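Local coordinates for binary enterotoxin of Clostridium perfringens component a (Clostridium perfringens, PDB 5WTZ), which binds NAD+ and, as the enzymatic component of a binary enterotoxin, ADP-ribosylates actin, at residues Ile211-Asp219 / Pro292-Arg300; Leu362-Val373 / Glu384-Tyr393. One frame throughout, in Å; residues are numbered along the deposited sequence.

Interaction 1: Ile211-Asp219 / Pro292-Arg300; sequences IKQLNFEND and PEDIITYRR. With NAD (nicotinamide-adenine-dinucleotide), chain B.
N215 and Y298 meet at about a right angle, the side-chain amide plane turned 41° from the ring plane. The Y298 hydroxyl OH donates to N215 OD1 at 2.6 Å, in the carbonyl plane and on a lone pair of that oxygen (C=O...O angle 111°). With CG anti to the backbone N (chi1 -175°), the N215 amide reaches the edge of the ring, near its plane. Water 2 reinforces the corner: it lies in the ring plane, donates to Y298 OH and to E217 OE2, and accepts from N215 ND2. E217 OE2 also forms a salt bridge with K60. Beside this polar cluster, I296 CB packs on N215 CG at 3.7 Å, while I296 CD1 approaches the Q213 amide crosswise, 3.8 Å from OE1; the main polar partner of that amide is S187.

One direct backbone bond joins the segments, I296 N to L214 O (2.9 Å). Water 1 bridges L214 N and D294 O, and water 3 bridges F216 N and I296 O. I295 CD1 sits obliquely to the F216 ring, 3.7 Å from CE2, and L214 CD2 lies across the E293 carboxylate, whose OE2 is bonded to W226. The loop between strand 201-211 and helix 220-237 thus runs against the start of strand 295-301, the outermost strand of its five-stranded sheet in the NAD-binding ADP-ribosyltransferase fold; further along, R299 NH1 lies 2.9 Å from O1N of NAD.

Interaction 2: Leu362-Val373 / Glu384-Tyr393; sequences LHLPNGSNAAYV and EVLIDHGYSY. With NAD (nicotinamide-adenine-dinucleotide), chain B.
With CG anti to the backbone N (chi1 177°), E384 offers its CG methylene to V373, whose CG2 packs obliquely on it, 3.7 Å away. The chain stays extended beyond CG, which brings E384 OE1 to a very short 2.5 Å from the ribose hydroxyl O2D of NAD, the donor of that bond. S342 holds the other carboxylate oxygen, OE2.

The backbones form an antiparallel hairpin, with strands 370-372 and 384-387 running at 162°. A371 and L386 are a hydrogen-bonded pair, L386 N donating to A371 O at 2.9 Å and A371 N to L386 O at 3.1 Å. D388 N to N369 O and V373 N to E384 O extend the ladder in both directions. A370, Y372, V385 and I387 share one face of it. There L364 CD2 meets V385 CG1 tip to tip at 3.7 Å, and I387 CD1 presses end-on against L362 CD2 at 3.5 Å, tighter than usual for two carbons. The Y372 ring has E384 O over one face.

Y391 closes the other end, its hydroxyl OH accepting from N369 N at 2.7 Å in a nearly straight bond (166°). Water 4 links N369 ND2 to D388 OD2, while K290 takes N369 OD1, and S283 and K287 hold the D388 carboxylate. The opposite face, with A371 and L386, rests on helix 272-286; L386 also touches helix 240-263, and strand 341-344 flanks strand 384-387 as the third strand of the sheet.

Interactions 1 and 2 lie in series along the chain, the first closing before the second opens, with centres about 12 Å apart. They meet through one five-stranded mixed sheet, in which the edge strand 295-301 runs antiparallel to 358-364; the pairs T297 O to L362 N (2.7 Å) and I295 O to L364 N (2.8 Å) are probable hydrogen bonds between them. Interaction 2 continues from there into the three-stranded sheet of 341-344, 384-387 and 370-372. Each also reaches NAD, R299 at the phosphates and E384 at the nicotinamide ribose, so both sheets contribute to the pocket. Residues 211-219 lie against the beginning of strand 295-301, and R299 is further along it.

Interaction 1: Ile211-Asp219 / Pro292-Arg300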
loop_
_atom_site.group_PDB
_atom_site.type_symbol
_atom_site.label_atom_id
_atom_site.label_comp_id
_atom_site.label_asym_id
_atom_site.label_seq_id
_atom_site.Cartn_x
_atom_site.Cartn_y
_atom_site.Cartn_z
ATOM N N ILE A 211 -2.608 1.721 -11.536
ATOM C CA ILE A 211 -3.445 2.829 -11.098
ATOM C C ILE A 211 -2.739 3.610 -10.006
ATOM O O ILE A 211 -1.808 3.117 -9.363
ATOM C CB ILE A 211 -4.815 2.364 -10.562
ATOM C CG1 ILE A 211 -4.643 1.648 -9.219
ATOM C CG2 ILE A 211 -5.543 1.509 -11.597
ATOM C CD1 ILE A 211 -5.920 1.630 -8.350
ATOM N N LYS A 212 -3.181 4.842 -9.800
ATOM C CA LYS A 212 -2.593 5.669 -8.765
ATOM C C LYS A 212 -3.647 6.006 -7.732
ATOM O O LYS A 212 -4.627 6.684 -8.036
ATOM C CB LYS A 212 -2.001 6.949 -9.361
ATOM C CG LYS A 212 -1.108 7.716 -8.399
ATOM C CD LYS A 212 -0.490 8.915 -9.092
ATOM C CE LYS A 212 1.007 8.963 -8.872
ATOM N NZ LYS A 212 1.336 9.030 -7.423
ATOM N N GLN A 213 -3.449 5.518 -6.519
ATOM C CA GLN A 213 -4.378 5.783 -5.433
ATOM C C GLN A 213 -3.982 7.059 -4.707
ATOM O O GLN A 213 -2.812 7.441 -4.722
ATOM C CB GLN A 213 -4.409 4.612 -4.452
ATOM C CG GLN A 213 -4.828 3.274 -5.069
ATOM C CD GLN A 213 -5.189 2.255 -4.012
ATOM O OE1 GLN A 213 -6.355 2.145 -3.608
ATOM N NE2 GLN A 213 -4.190 1.498 -3.546
ATOM N N LEU A 214 -4.957 7.721 -4.091
ATOM C CA LEU A 214 -4.677 8.908 -3.273
ATOM C C LEU A 214 -4.071 8.436 -1.954
ATOM O O LEU A 214 -4.726 7.776 -1.133
ATOM C CB LEU A 214 -5.937 9.741 -3.044
ATOM C CG LEU A 214 -5.781 11.060 -2.271
ATOM C CD1 LEU A 214 -4.902 12.045 -3.010
ATOM C CD2 LEU A 214 -7.134 11.679 -1.966
ATOM N N ASN A 215 -2.797 8.748 -1.779
ATOM C CA ASN A 215 -1.999 8.207 -0.688
ATOM C C ASN A 215 -0.930 9.236 -0.355
ATOM O O ASN A 215 0.046 9.378 -1.085
ATOM C CB ASN A 215 -1.378 6.864 -1.089
ATOM C CG ASN A 215 -0.628 6.197 0.051
ATOM O OD1 ASN A 215 -0.441 6.787 1.127
ATOM N ND2 ASN A 215 -0.156 4.973 -0.190
ATOM N N PHE A 216 -1.121 9.977 0.730
ATOM C CA PHE A 216 -0.232 11.100 1.018
ATOM C C PHE A 216 1.150 10.679 1.522
ATOM O O PHE A 216 2.109 11.434 1.372
ATOM C CB PHE A 216 -0.903 12.040 2.025
ATOM C CG PHE A 216 -2.166 12.642 1.500
ATOM C CD1 PHE A 216 -2.141 13.385 0.329
ATOM C CD2 PHE A 216 -3.370 12.457 2.152
ATOM C CE1 PHE A 216 -3.299 13.935 -0.181
ATOM C CE2 PHE A 216 -4.538 13.005 1.643
ATOM C CZ PHE A 216 -4.496 13.744 0.476
ATOM N N GLU A 217 1.243 9.466 2.073
ATOM C CA GLU A 217 2.465 8.954 2.724
ATOM C C GLU A 217 3.076 10.009 3.671
ATOM O O GLU A 217 2.560 10.166 4.781
ATOM C CB GLU A 217 3.476 8.445 1.670
ATOM C CG GLU A 217 2.909 7.205 0.934
ATOM C CD GLU A 217 3.921 6.435 0.098
ATOM O OE1 GLU A 217 4.932 7.022 -0.321
ATOM O OE2 GLU A 217 3.686 5.238 -0.137
ATOM N N ASN A 218 4.136 10.721 3.266
ATOM C CA ASN A 218 4.782 11.717 4.147
ATOM C C ASN A 218 4.433 13.165 3.790
ATOM O O ASN A 218 4.937 14.113 4.417
ATOM C CB ASN A 218 6.315 11.572 4.132
ATOM C CG ASN A 218 6.791 10.205 4.615
ATOM O OD1 ASN A 218 7.641 9.587 3.986
ATOM N ND2 ASN A 218 6.254 9.741 5.739
ATOM N N ASP A 219 3.564 13.335 2.795
ATOM C CA ASP A 219 3.230 14.662 2.264
ATOM C C ASP A 219 2.222 15.376 3.163
ATOM O O ASP A 219 1.026 15.302 2.913
ATOM C CB ASP A 219 2.660 14.525 0.846
ATOM C CG ASP A 219 2.574 15.852 0.099
ATOM O OD1 ASP A 219 2.760 16.931 0.710
ATOM O OD2 ASP A 219 2.294 15.806 -1.123
ATOM N N PRO A 292 -15.198 11.391 0.174
ATOM C CA PRO A 292 -15.548 11.841 -1.185
ATOM C C PRO A 292 -14.793 11.147 -2.334
ATOM O O PRO A 292 -15.215 11.297 -3.482
ATOM C CB PRO A 292 -15.186 13.325 -1.154
ATOM C CG PRO A 292 -14.032 13.380 -0.226
ATOM C CD PRO A 292 -14.360 12.380 0.870
ATOM N N GLU A 293 -13.698 10.449 -2.028
ATOM C CA GLU A 293 -12.907 9.701 -3.009
ATOM C C GLU A 293 -12.068 8.675 -2.267
ATOM O O GLU A 293 -11.713 8.895 -1.096
ATOM C CB GLU A 293 -11.995 10.626 -3.809
ATOM C CG GLU A 293 -10.937 11.318 -2.945
ATOM C CD GLU A 293 -10.179 12.387 -3.706
ATOM O OE1 GLU A 293 -9.738 12.105 -4.838
ATOM O OE2 GLU A 293 -10.051 13.514 -3.183
ATOM N N ASP A 294 -11.739 7.574 -2.944
ATOM C CA ASP A 294 -10.926 6.515 -2.354
ATOM C C ASP A 294 -9.640 7.136 -1.840
ATOM O O ASP A 294 -9.003 7.937 -2.539
ATOM C CB ASP A 294 -10.606 5.401 -3.359
ATOM C CG ASP A 294 -11.802 4.481 -3.643
ATOM O OD1 ASP A 294 -12.971 4.915 -3.507
ATOM O OD2 ASP A 294 -11.561 3.321 -4.034
ATOM N N ILE A 295 -9.277 6.778 -0.614
ATOM C CA ILE A 295 -8.067 7.291 0.015
ATOM C C ILE A 295 -7.385 6.149 0.783
ATOM O O ILE A 295 -8.041 5.210 1.255
ATOM C CB ILE A 295 -8.374 8.508 0.950
ATOM C CG1 ILE A 295 -7.085 9.234 1.351
ATOM C CG2 ILE A 295 -9.233 8.112 2.155
ATOM C CD1 ILE A 295 -7.324 10.623 1.990
ATOM N N ILE A 296 -6.063 6.201 0.845
ATOM C CA ILE A 296 -5.295 5.323 1.718
ATOM C C ILE A 296 -5.110 6.004 3.083
ATOM O O ILE A 296 -4.728 7.173 3.153
ATOM C CB ILE A 296 -3.912 4.982 1.111
ATOM C CG1 ILE A 296 -4.074 4.206 -0.212
ATOM C CG2 ILE A 296 -3.078 4.225 2.138
ATOM C CD1 ILE A 296 -5.029 2.991 -0.104
ATOM N N THR A 297 -5.393 5.291 4.173
ATOM C CA THR A 297 -5.107 5.830 5.502
ATOM C C THR A 297 -4.401 4.765 6.356
ATOM O O THR A 297 -4.347 3.604 5.974
ATOM C CB THR A 297 -6.383 6.344 6.199
ATOM O OG1 THR A 297 -6.012 7.145 7.329
ATOM C CG2 THR A 297 -7.325 5.176 6.618
ATOM N N TYR A 298 -3.854 5.170 7.498
ATOM C CA TYR A 298 -2.940 4.330 8.286
ATOM C C TYR A 298 -3.319 4.222 9.761
ATOM O O TYR A 298 -3.969 5.096 10.318
ATOM C CB TYR A 298 -1.504 4.874 8.191
ATOM C CG TYR A 298 -0.947 4.971 6.779
ATOM C CD1 TYR A 298 -1.164 6.118 6.000
ATOM C CD2 TYR A 298 -0.211 3.924 6.229
ATOM C CE1 TYR A 298 -0.654 6.207 4.705
ATOM C CE2 TYR A 298 0.306 4.001 4.938
ATOM C CZ TYR A 298 0.068 5.130 4.184
ATOM O OH TYR A 298 0.589 5.192 2.920
ATOM N N ARG A 299 -2.865 3.162 10.418
ATOM C CA ARG A 299 -3.125 3.029 11.847
ATOM C C ARG A 299 -2.008 2.222 12.485
ATOM O O ARG A 299 -1.637 1.166 11.970
ATOM C CB ARG A 299 -4.479 2.351 12.113
ATOM C CG ARG A 299 -4.789 2.196 13.609
ATOM C CD ARG A 299 -6.196 1.616 13.865
ATOM N NE ARG A 299 -6.232 1.108 15.232
ATOM C CZ ARG A 299 -6.291 1.878 16.312
ATOM N NH1 ARG A 299 -6.383 3.207 16.188
ATOM N NH2 ARG A 299 -6.277 1.330 17.527
ATOM N N ARG A 300 -1.460 2.742 13.578
ATOM C CA ARG A 300 -0.558 1.983 14.428
ATOM C C ARG A 300 -1.433 1.183 15.377
ATOM O O ARG A 300 -2.078 1.741 16.270
ATOM C CB ARG A 300 0.401 2.922 15.152
ATOM C CG ARG A 300 1.209 3.804 14.181
ATOM C CD ARG A 300 1.995 2.933 13.186
ATOM N NE ARG A 300 2.620 3.667 12.076
ATOM C CZ ARG A 300 3.911 3.573 11.756
ATOM N NH1 ARG A 300 4.724 2.826 12.484
ATOM N NH2 ARG A 300 4.409 4.247 10.729
HETATM P PA NAD B . -7.813 2.917 20.540
HETATM O O1A NAD B . -8.990 3.154 21.456
HETATM O O2A NAD B . -8.035 2.557 19.102
HETATM O O5B NAD B . -6.862 1.771 21.158
HETATM C C5B NAD B . -6.610 1.633 22.561
HETATM C C4B NAD B . -6.246 0.192 22.864
HETATM O O4B NAD B . -7.380 -0.625 22.546
HETATM C C3B NAD B . -5.075 -0.294 22.016
HETATM O O3B NAD B . -4.263 -1.167 22.818
HETATM C C2B NAD B . -5.754 -1.069 20.895
HETATM O O2B NAD B . -4.936 -2.123 20.377
HETATM C C1B NAD B . -7.022 -1.596 21.557
HETATM N N9A NAD B . -8.094 -1.698 20.545
HETATM C C8A NAD B . -8.572 -0.705 19.773
HETATM N N7A NAD B . -9.548 -1.171 18.945
HETATM C C5A NAD B . -9.672 -2.482 19.182
HETATM C C6A NAD B . -10.509 -3.583 18.663
HETATM N N6A NAD B . -11.419 -3.349 17.693
HETATM N N1A NAD B . -10.314 -4.824 19.173
HETATM C C2A NAD B . -9.414 -5.061 20.143
HETATM N N3A NAD B . -8.630 -4.102 20.672
HETATM C C4A NAD B . -8.710 -2.826 20.226
HETATM O O3 NAD B . -6.927 4.254 20.591
HETATM P PN NAD B . -5.409 4.487 20.116
HETATM O O1N NAD B . -5.362 4.323 18.612
HETATM O O2N NAD B . -4.500 3.687 21.018
HETATM O O5D NAD B . -5.261 6.037 20.516
HETATM C C5D NAD B . -6.178 7.026 20.049
HETATM C C4D NAD B . -5.581 8.402 20.281
HETATM O O4D NAD B . -4.538 8.631 19.331
HETATM C C3D NAD B . -6.613 9.476 20.002
HETATM O O3D NAD B . -6.211 10.660 20.714
HETATM C C2D NAD B . -6.479 9.705 18.513
HETATM O O2D NAD B . -6.875 11.030 18.144
HETATM C C1D NAD B . -4.997 9.428 18.246
HETATM N N1N NAD B . -4.742 8.716 16.977
HETATM C C2N NAD B . -4.193 7.484 16.972
HETATM C C3N NAD B . -3.953 6.820 15.763
HETATM C C7N NAD B . -3.336 5.449 15.723
HETATM O O7N NAD B . -3.446 4.654 16.665
HETATM N N7N NAD B . -2.640 5.162 14.634
HETATM C C4N NAD B . -4.260 7.425 14.550
HETATM C C5N NAD B . -4.825 8.690 14.584
HETATM C C6N NAD B . -5.053 9.310 15.815
HETATM O O HOH W 1 -7.465 6.791 -4.266
HETATM O O HOH W 2 2.118 3.686 1.384
HETATM O O HOH W 3 -2.960 9.136 2.704
#

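Interaction 2: Leu362-Val373 / Glu384-Tyr393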
loop_
_atom_site.group_PDB
_atom_site.type_symbol
_atom_site.label_atom_id
_atom_site.label_comp_id
_atom_site.label_asym_id
_atom_site.label_seq_id
_atom_site.Cartn_x
_atom_site.Cartn_y
_atom_site.Cartn_z
ATOM N N LEU A 362 -4.760 1.062 5.143
ATOM C CA LEU A 362 -6.174 0.837 4.851
ATOM C C LEU A 362 -6.644 1.555 3.595
ATOM O O LEU A 362 -6.498 2.780 3.474
ATOM C CB LEU A 362 -7.024 1.288 6.039
ATOM C CG LEU A 362 -8.542 1.100 5.910
ATOM C CD1 LEU A 362 -8.960 -0.413 5.859
ATOM C CD2 LEU A 362 -9.248 1.878 7.028
ATOM N N HIS A 363 -7.220 0.792 2.680
ATOM C CA HIS A 363 -7.917 1.339 1.517
ATOM C C HIS A 363 -9.318 1.731 1.964
ATOM O O HIS A 363 -10.153 0.855 2.205
ATOM C CB HIS A 363 -7.979 0.320 0.376
ATOM C CG HIS A 363 -8.664 0.831 -0.859
ATOM N ND1 HIS A 363 -9.100 -0.002 -1.864
ATOM C CD2 HIS A 363 -8.987 2.087 -1.248
ATOM C CE1 HIS A 363 -9.668 0.717 -2.818
ATOM N NE2 HIS A 363 -9.618 1.986 -2.465
ATOM N N LEU A 364 -9.549 3.039 2.093
ATOM C CA LEU A 364 -10.793 3.606 2.599
ATOM C C LEU A 364 -11.649 4.089 1.437
ATOM O O LEU A 364 -11.347 5.121 0.830
ATOM C CB LEU A 364 -10.486 4.767 3.566
ATOM C CG LEU A 364 -11.645 5.454 4.294
ATOM C CD1 LEU A 364 -12.414 4.417 5.100
ATOM C CD2 LEU A 364 -11.135 6.558 5.213
ATOM N N PRO A 365 -12.724 3.352 1.114
ATOM C CA PRO A 365 -13.460 3.670 -0.117
ATOM C C PRO A 365 -14.286 4.955 -0.057
ATOM O O PRO A 365 -14.772 5.367 1.004
ATOM C CB PRO A 365 -14.389 2.464 -0.298
ATOM C CG PRO A 365 -13.832 1.394 0.569
ATOM C CD PRO A 365 -13.189 2.097 1.724
ATOM N N ASN A 366 -14.409 5.580 -1.221
ATOM C CA ASN A 366 -15.481 6.527 -1.519
ATOM C C ASN A 366 -16.780 6.056 -0.872
ATOM O O ASN A 366 -17.167 4.913 -1.061
ATOM C CB ASN A 366 -15.649 6.639 -3.039
ATOM C CG ASN A 366 -16.620 7.708 -3.461
ATOM O OD1 ASN A 366 -17.593 8.007 -2.768
ATOM N ND2 ASN A 366 -16.383 8.270 -4.648
ATOM N N GLY A 367 -17.432 6.916 -0.095
ATOM C CA GLY A 367 -18.723 6.571 0.484
ATOM C C GLY A 367 -18.695 6.069 1.917
ATOM O O GLY A 367 -19.753 5.916 2.545
ATOM N N SER A 368 -17.500 5.815 2.440
ATOM C CA SER A 368 -17.329 5.399 3.838
ATOM C C SER A 368 -17.798 6.462 4.843
ATOM O O SER A 368 -17.571 7.661 4.661
ATOM C CB SER A 368 -15.858 5.046 4.106
ATOM O OG SER A 368 -15.446 3.996 3.249
ATOM N N ASN A 369 -18.428 6.028 5.924
ATOM C CA ASN A 369 -18.807 6.968 6.976
ATOM C C ASN A 369 -17.604 7.243 7.874
ATOM O O ASN A 369 -17.344 6.511 8.838
ATOM C CB ASN A 369 -20.004 6.440 7.788
ATOM C CG ASN A 369 -21.262 6.331 6.949
ATOM O OD1 ASN A 369 -21.468 7.131 6.040
ATOM N ND2 ASN A 369 -22.106 5.339 7.242
ATOM N N ALA A 370 -16.871 8.300 7.528
ATOM C CA ALA A 370 -15.617 8.679 8.175
ATOM C C ALA A 370 -15.404 10.161 7.951
ATOM O O ALA A 370 -15.957 10.724 6.989
ATOM C CB ALA A 370 -14.412 7.865 7.602
ATOM N N ALA A 371 -14.636 10.810 8.825
ATOM C CA ALA A 371 -14.360 12.239 8.663
ATOM C C ALA A 371 -12.907 12.578 8.973
ATOM O O ALA A 371 -12.275 11.931 9.818
ATOM C CB ALA A 371 -15.296 13.076 9.545
ATOM N N TYR A 372 -12.375 13.582 8.273
ATOM C CA TYR A 372 -11.075 14.155 8.604
ATOM C C TYR A 372 -11.297 15.093 9.775
ATOM O O TYR A 372 -11.631 16.270 9.597
ATOM C CB TYR A 372 -10.476 14.908 7.417
ATOM C CG TYR A 372 -9.049 15.383 7.612
ATOM C CD1 TYR A 372 -8.762 16.580 8.265
ATOM C CD2 TYR A 372 -7.995 14.650 7.097
ATOM C CE1 TYR A 372 -7.444 17.022 8.422
ATOM C CE2 TYR A 372 -6.686 15.083 7.244
ATOM C CZ TYR A 372 -6.417 16.258 7.900
ATOM O OH TYR A 372 -5.101 16.650 8.024
ATOM N N VAL A 373 -11.112 14.579 10.986
ATOM C CA VAL A 373 -11.551 15.301 12.172
ATOM C C VAL A 373 -10.558 16.395 12.571
ATOM O O VAL A 373 -10.914 17.313 13.303
ATOM C CB VAL A 373 -11.780 14.329 13.364
ATOM C CG1 VAL A 373 -12.973 13.402 13.094
ATOM C CG2 VAL A 373 -10.512 13.540 13.679
ATOM N N GLU A 384 -5.911 13.129 11.298
ATOM C CA GLU A 384 -6.717 11.963 11.599
ATOM C C GLU A 384 -7.987 11.860 10.760
ATOM O O GLU A 384 -8.739 12.842 10.585
ATOM C CB GLU A 384 -7.104 11.945 13.085
ATOM C CG GLU A 384 -8.018 10.781 13.447
ATOM C CD GLU A 384 -8.101 10.519 14.957
ATOM O OE1 GLU A 384 -7.479 11.257 15.746
ATOM O OE2 GLU A 384 -8.782 9.545 15.338
ATOM N N VAL A 385 -8.221 10.661 10.245
ATOM C CA VAL A 385 -9.529 10.285 9.742
ATOM C C VAL A 385 -10.126 9.292 10.721
ATOM O O VAL A 385 -9.550 8.234 10.977
ATOM C CB VAL A 385 -9.464 9.702 8.321
ATOM C CG1 VAL A 385 -10.770 8.974 7.966
ATOM C CG2 VAL A 385 -9.164 10.814 7.304
ATOM N N LEU A 386 -11.265 9.667 11.298
ATOM C CA LEU A 386 -11.968 8.824 12.259
ATOM C C LEU A 386 -13.093 8.076 11.557
ATOM O O LEU A 386 -13.956 8.682 10.927
ATOM C CB LEU A 386 -12.510 9.669 13.412
ATOM C CG LEU A 386 -13.223 8.958 14.570
ATOM C CD1 LEU A 386 -12.251 7.993 15.238
ATOM C CD2 LEU A 386 -13.757 9.969 15.584
ATOM N N ILE A 387 -13.094 6.753 11.677
ATOM C CA ILE A 387 -14.039 5.906 10.951
ATOM C C ILE A 387 -15.135 5.429 11.902
ATOM O O ILE A 387 -14.839 5.117 13.066
ATOM C CB ILE A 387 -13.284 4.695 10.300
ATOM C CG1 ILE A 387 -12.223 5.220 9.325
ATOM C CG2 ILE A 387 -14.237 3.728 9.612
ATOM C CD1 ILE A 387 -11.263 4.151 8.764
ATOM N N ASP A 388 -16.383 5.389 11.416
ATOM C CA ASP A 388 -17.537 4.958 12.200
ATOM C C ASP A 388 -17.365 3.525 12.712
ATOM O O ASP A 388 -16.656 2.710 12.117
ATOM C CB ASP A 388 -18.829 5.095 11.364
ATOM C CG ASP A 388 -20.095 5.207 12.224
ATOM O OD1 ASP A 388 -20.005 5.387 13.468
ATOM O OD2 ASP A 388 -21.211 5.114 11.652
ATOM N N HIS A 389 -18.000 3.225 13.839
ATOM C CA HIS A 389 -17.938 1.866 14.365
ATOM C C HIS A 389 -18.710 0.892 13.468
ATOM O O HIS A 389 -19.613 1.294 12.730
ATOM C CB HIS A 389 -18.483 1.828 15.792
ATOM C CG HIS A 389 -19.943 2.136 15.893
ATOM N ND1 HIS A 389 -20.889 1.174 16.161
ATOM C CD2 HIS A 389 -20.615 3.306 15.771
ATOM C CE1 HIS A 389 -22.087 1.736 16.203
ATOM N NE2 HIS A 389 -21.948 3.026 15.969
ATOM N N GLY A 390 -18.340 -0.386 13.515
ATOM C CA GLY A 390 -19.160 -1.418 12.909
ATOM C C GLY A 390 -18.836 -1.777 11.472
ATOM O O GLY A 390 -19.635 -2.436 10.815
ATOM N N TYR A 391 -17.687 -1.339 10.973
ATOM C CA TYR A 391 -17.213 -1.792 9.658
ATOM C C TYR A 391 -16.372 -3.036 9.859
ATOM O O TYR A 391 -16.320 -3.571 10.963
ATOM C CB TYR A 391 -16.389 -0.708 8.959
ATOM C CG TYR A 391 -17.191 0.410 8.291
ATOM C CD1 TYR A 391 -17.927 0.179 7.122
ATOM C CD2 TYR A 391 -17.158 1.703 8.803
ATOM C CE1 TYR A 391 -18.644 1.215 6.499
ATOM C CE2 TYR A 391 -17.875 2.743 8.199
ATOM C CZ TYR A 391 -18.602 2.495 7.043
ATOM O OH TYR A 391 -19.291 3.536 6.453
ATOM N N SER A 392 -15.710 -3.485 8.795
ATOM C CA SER A 392 -14.809 -4.639 8.853
ATOM C C SER A 392 -13.550 -4.387 8.042
ATOM O O SER A 392 -13.551 -3.567 7.123
ATOM C CB SER A 392 -15.492 -5.903 8.330
ATOM O OG SER A 392 -16.675 -6.194 9.051
ATOM N N TYR A 393 -12.481 -5.096 8.387
ATOM C CA TYR A 393 -11.264 -5.126 7.585
ATOM C C TYR A 393 -11.245 -6.385 6.742
ATOM O O TYR A 393 -11.431 -7.480 7.275
ATOM C CB TYR A 393 -10.009 -5.147 8.448
ATOM C CG TYR A 393 -9.749 -3.981 9.358
ATOM C CD1 TYR A 393 -9.913 -2.663 8.937
ATOM C CD2 TYR A 393 -9.290 -4.208 10.646
ATOM C CE1 TYR A 393 -9.628 -1.606 9.795
ATOM C CE2 TYR A 393 -9.007 -3.173 11.500
ATOM C CZ TYR A 393 -9.174 -1.877 11.076
ATOM O OH TYR A 393 -8.860 -0.875 11.945
HETATM P PA NAD B . -7.813 2.917 20.540
HETATM O O1A NAD B . -8.990 3.154 21.456
HETATM O O2A NAD B . -8.035 2.557 19.102
HETATM O O5B NAD B . -6.862 1.771 21.158
HETATM C C5B NAD B . -6.610 1.633 22.561
HETATM C C4B NAD B . -6.246 0.192 22.864
HETATM O O4B NAD B . -7.380 -0.625 22.546
HETATM C C3B NAD B . -5.075 -0.294 22.016
HETATM O O3B NAD B . -4.263 -1.167 22.818
HETATM C C2B NAD B . -5.754 -1.069 20.895
HETATM O O2B NAD B . -4.936 -2.123 20.377
HETATM C C1B NAD B . -7.022 -1.596 21.557
HETATM N N9A NAD B . -8.094 -1.698 20.545
HETATM C C8A NAD B . -8.572 -0.705 19.773
HETATM N N7A NAD B . -9.548 -1.171 18.945
HETATM C C5A NAD B . -9.672 -2.482 19.182
HETATM C C6A NAD B . -10.509 -3.583 18.663
HETATM N N6A NAD B . -11.419 -3.349 17.693
HETATM N N1A NAD B . -10.314 -4.824 19.173
HETATM C C2A NAD B . -9.414 -5.061 20.143
HETATM N N3A NAD B . -8.630 -4.102 20.672
HETATM C C4A NAD B . -8.710 -2.826 20.226
HETATM O O3 NAD B . -6.927 4.254 20.591
HETATM P PN NAD B . -5.409 4.487 20.116
HETATM O O1N NAD B . -5.362 4.323 18.612
HETATM O O2N NAD B . -4.500 3.687 21.018
HETATM O O5D NAD B . -5.261 6.037 20.516
HETATM C C5D NAD B . -6.178 7.026 20.049
HETATM C C4D NAD B . -5.581 8.402 20.281
HETATM O O4D NAD B . -4.538 8.631 19.331
HETATM C C3D NAD B . -6.613 9.476 20.002
HETATM O O3D NAD B . -6.211 10.660 20.714
HETATM C C2D NAD B . -6.479 9.705 18.513
HETATM O O2D NAD B . -6.875 11.030 18.144
HETATM C C1D NAD B . -4.997 9.428 18.246
HETATM N N1N NAD B . -4.742 8.716 16.977
HETATM C C2N NAD B . -4.193 7.484 16.972
HETATM C C3N NAD B . -3.953 6.820 15.763
HETATM C C7N NAD B . -3.336 5.449 15.723
HETATM O O7N NAD B . -3.446 4.654 16.665
HETATM N N7N NAD B . -2.640 5.162 14.634
HETATM C C4N NAD B . -4.260 7.425 14.550
HETATM C C5N NAD B . -4.825 8.690 14.584
HETATM C C6N NAD B . -5.053 9.310 15.815
HETATM O O HOH W 4 -21.518 3.806 9.590
#